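Local coordinates for FAD dependent oxidoreductase domain-containing protein (Deinococcus radiodurans R1, PDB 3C4N), which is of unknown function but binds ADP and is probably an FAD-dependent oxidoreductase, at residues A[202-207]-A[219-224]. Numbering follows the deposited sequence.
Sequences VRLHRL and ETRQIR
Leu-204 N donates to Arg-221 O at 2.8 Å, with an N-H...O angle of 161°. The bond joins strands 202-205 and 221-224, the last two of an antiparallel beta meander that begins with strand 194-198; its apolar face packs against strands 36-42 and 64-67 of the Rossmann-type domain, and Arg-224 joins the first of these through backbone bonds. Val-202 and Ile-223 form the next hydrogen-bonded pair, with Val-202 N to Ile-223 O at 3.0 Å and a return bond from Ile-223 N to Val-202 O. Beyond Leu-204 the pairing fades: the bond from Arg-221 N to Leu-204 O is weak, and Thr-220 CA approaches the same oxygen as a C-H donor.

On the face carrying Arg-203, the guanidinium of this residue is almost parallel to the amide of Gln-222, with 5° between the planes, and the amide group lies over one of its faces. Methyl CG2 of Thr-220 packs against Arg-203 CG at 3.4 Å and also reaches the guanidinium edge at NH1. An alanine in place of Arg-203 would probably leave the Gln-222 amide and the Thr-220 methyl without their cover and Glu-196 without its weak, long ion pair.

The opposite face carries Val-202, Leu-204, Arg-221 and Ile-223, and the side chain of Leu-204 is about 7 Å from the bound ADP. Arg-206 and Arg-221 bring like charges together there, Arg-206 NH1 to Arg-221 NH2 at 3.0 Å; a long salt bridge from Arg-206 to Glu-219 and a salt bridge from Arg-221 to Glu-35 probably offset the repulsion. The side chains of Leu-204 and Ile-223 cross at about a right angle, and Leu-204 CD1 meets Ile-223 CD1 at 3.5 Å.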
loop_
_atom_site.group_PDB
_atom_site.type_symbol
_atom_site.label_atom_id
_atom_site.label_comp_id
_atom_site.label_asym_id
_atom_site.label_seq_id
_atom_site.Cartn_x
_atom_site.Cartn_y
_atom_site.Cartn_z
ATOM N N VAL A 202 14.891 13.184 2.177
ATOM C CA VAL A 202 14.501 12.336 3.284
ATOM C C VAL A 202 15.385 11.102 3.356
ATOM O O VAL A 202 15.944 10.668 2.350
ATOM C CB VAL A 202 13.028 11.906 3.125
ATOM C CG1 VAL A 202 12.550 11.187 4.366
ATOM C CG2 VAL A 202 12.166 13.131 2.841
ATOM N N ARG A 203 15.538 10.568 4.562
ATOM C CA ARG A 203 16.325 9.364 4.777
ATOM C C ARG A 203 15.315 8.335 5.259
ATOM O O ARG A 203 14.605 8.560 6.235
ATOM C CB ARG A 203 17.399 9.597 5.839
ATOM C CG ARG A 203 18.239 8.363 6.150
ATOM C CD ARG A 203 19.213 8.619 7.303
ATOM N NE ARG A 203 20.073 9.779 7.066
ATOM C CZ ARG A 203 20.939 9.884 6.063
ATOM N NH1 ARG A 203 21.070 8.892 5.188
ATOM N NH2 ARG A 203 21.672 10.985 5.936
ATOM N N LEU A 204 15.248 7.211 4.557
ATOM C CA LEU A 204 14.304 6.150 4.874
ATOM C C LEU A 204 14.946 4.965 5.576
ATOM O O LEU A 204 15.883 4.362 5.055
ATOM C CB LEU A 204 13.654 5.673 3.582
ATOM C CG LEU A 204 13.103 6.808 2.728
ATOM C CD1 LEU A 204 12.742 6.283 1.357
ATOM C CD2 LEU A 204 11.900 7.438 3.425
ATOM N N HIS A 205 14.424 4.622 6.748
ATOM C CA HIS A 205 14.936 3.485 7.505
ATOM C C HIS A 205 13.935 2.335 7.440
ATOM O O HIS A 205 12.732 2.563 7.540
ATOM C CB HIS A 205 15.171 3.871 8.968
ATOM C CG HIS A 205 16.078 5.048 9.136
ATOM N ND1 HIS A 205 15.669 6.341 8.891
ATOM C CD2 HIS A 205 17.391 5.124 9.458
ATOM C CE1 HIS A 205 16.690 7.162 9.050
ATOM N NE2 HIS A 205 17.748 6.449 9.392
ATOM N N ARG A 206 14.439 1.110 7.262
ATOM C CA ARG A 206 13.608 -0.100 7.205
ATOM C C ARG A 206 14.259 -1.233 7.993
ATOM O O ARG A 206 15.172 -1.007 8.794
ATOM C CB ARG A 206 13.397 -0.564 5.753
ATOM C CG ARG A 206 12.840 0.529 4.845
ATOM C CD ARG A 206 12.288 0.068 3.492
ATOM N NE ARG A 206 13.289 -0.055 2.476
ATOM C CZ ARG A 206 13.491 0.565 1.317
ATOM N NH1 ARG A 206 12.746 1.533 0.789
ATOM N NH2 ARG A 206 14.538 0.115 0.661
ATOM N N LEU A 207 13.773 -2.451 7.753
ATOM C CA LEU A 207 14.270 -3.672 8.399
ATOM C C LEU A 207 13.986 -4.875 7.497
ATOM O O LEU A 207 12.835 -5.125 7.144
ATOM C CB LEU A 207 13.590 -3.886 9.764
ATOM C CG LEU A 207 13.900 -2.866 10.870
ATOM C CD1 LEU A 207 13.086 -3.171 12.125
ATOM C CD2 LEU A 207 15.384 -2.899 11.178
ATOM N N GLU A 219 18.187 -0.522 6.918
ATOM C CA GLU A 219 18.402 -0.156 5.526
ATOM C C GLU A 219 18.104 1.319 5.301
ATOM O O GLU A 219 16.967 1.708 5.034
ATOM C CB GLU A 219 17.532 -1.003 4.597
ATOM C CG GLU A 219 18.066 -2.401 4.332
ATOM C CD GLU A 219 17.241 -3.152 3.289
ATOM O OE1 GLU A 219 16.973 -2.565 2.216
ATOM O OE2 GLU A 219 16.870 -4.323 3.539
ATOM N N THR A 220 19.142 2.135 5.425
ATOM C CA THR A 220 19.029 3.568 5.230
ATOM C C THR A 220 19.041 3.859 3.737
ATOM O O THR A 220 19.807 3.260 2.988
ATOM C CB THR A 220 20.198 4.287 5.902
ATOM O OG1 THR A 220 20.056 4.183 7.324
ATOM C CG2 THR A 220 20.243 5.746 5.485
ATOM N N ARG A 221 18.193 4.783 3.306
ATOM C CA ARG A 221 18.103 5.125 1.893
ATOM C C ARG A 221 17.607 6.554 1.732
ATOM O O ARG A 221 16.475 6.864 2.095
ATOM C CB ARG A 221 17.140 4.155 1.197
ATOM C CG ARG A 221 16.686 4.592 -0.189
ATOM C CD ARG A 221 15.478 3.780 -0.672
ATOM N NE ARG A 221 14.871 4.386 -1.857
ATOM C CZ ARG A 221 13.671 4.073 -2.336
ATOM N NH1 ARG A 221 13.211 4.683 -3.421
ATOM N NH2 ARG A 221 12.930 3.153 -1.731
ATOM N N GLN A 222 18.447 7.427 1.193
ATOM C CA GLN A 222 18.042 8.811 0.995
ATOM C C GLN A 222 17.342 9.006 -0.345
ATOM O O GLN A 222 17.502 8.201 -1.269
ATOM C CB GLN A 222 19.248 9.744 1.071
ATOM C CG GLN A 222 19.902 9.806 2.430
ATOM C CD GLN A 222 20.659 11.095 2.627
ATOM O OE1 GLN A 222 21.562 11.427 1.857
ATOM N NE2 GLN A 222 20.292 11.839 3.662
ATOM N N ILE A 223 16.561 10.081 -0.435
ATOM C CA ILE A 223 15.823 10.432 -1.647
ATOM C C ILE A 223 15.597 11.948 -1.701
ATOM O O ILE A 223 15.249 12.561 -0.694
ATOM C CB ILE A 223 14.432 9.729 -1.698
ATOM C CG1 ILE A 223 13.631 10.033 -0.428
ATOM C CG2 ILE A 223 14.604 8.231 -1.866
ATOM C CD1 ILE A 223 12.268 9.339 -0.360
ATOM N N ARG A 224 15.818 12.558 -2.865
ATOM C CA ARG A 224 15.591 13.991 -3.007
ATOM C C ARG A 224 14.092 14.234 -3.148
ATOM O O ARG A 224 13.349 13.364 -3.624
ATOM C CB ARG A 224 16.288 14.567 -4.244
ATOM C CG ARG A 224 17.791 14.770 -4.118
ATOM C CD ARG A 224 18.331 15.526 -5.340
ATOM N NE ARG A 224 18.065 14.799 -6.579
ATOM C CZ ARG A 224 18.665 13.660 -6.921
ATOM N NH1 ARG A 224 19.575 13.128 -6.114
ATOM N NH2 ARG A 224 18.340 13.047 -8.059
#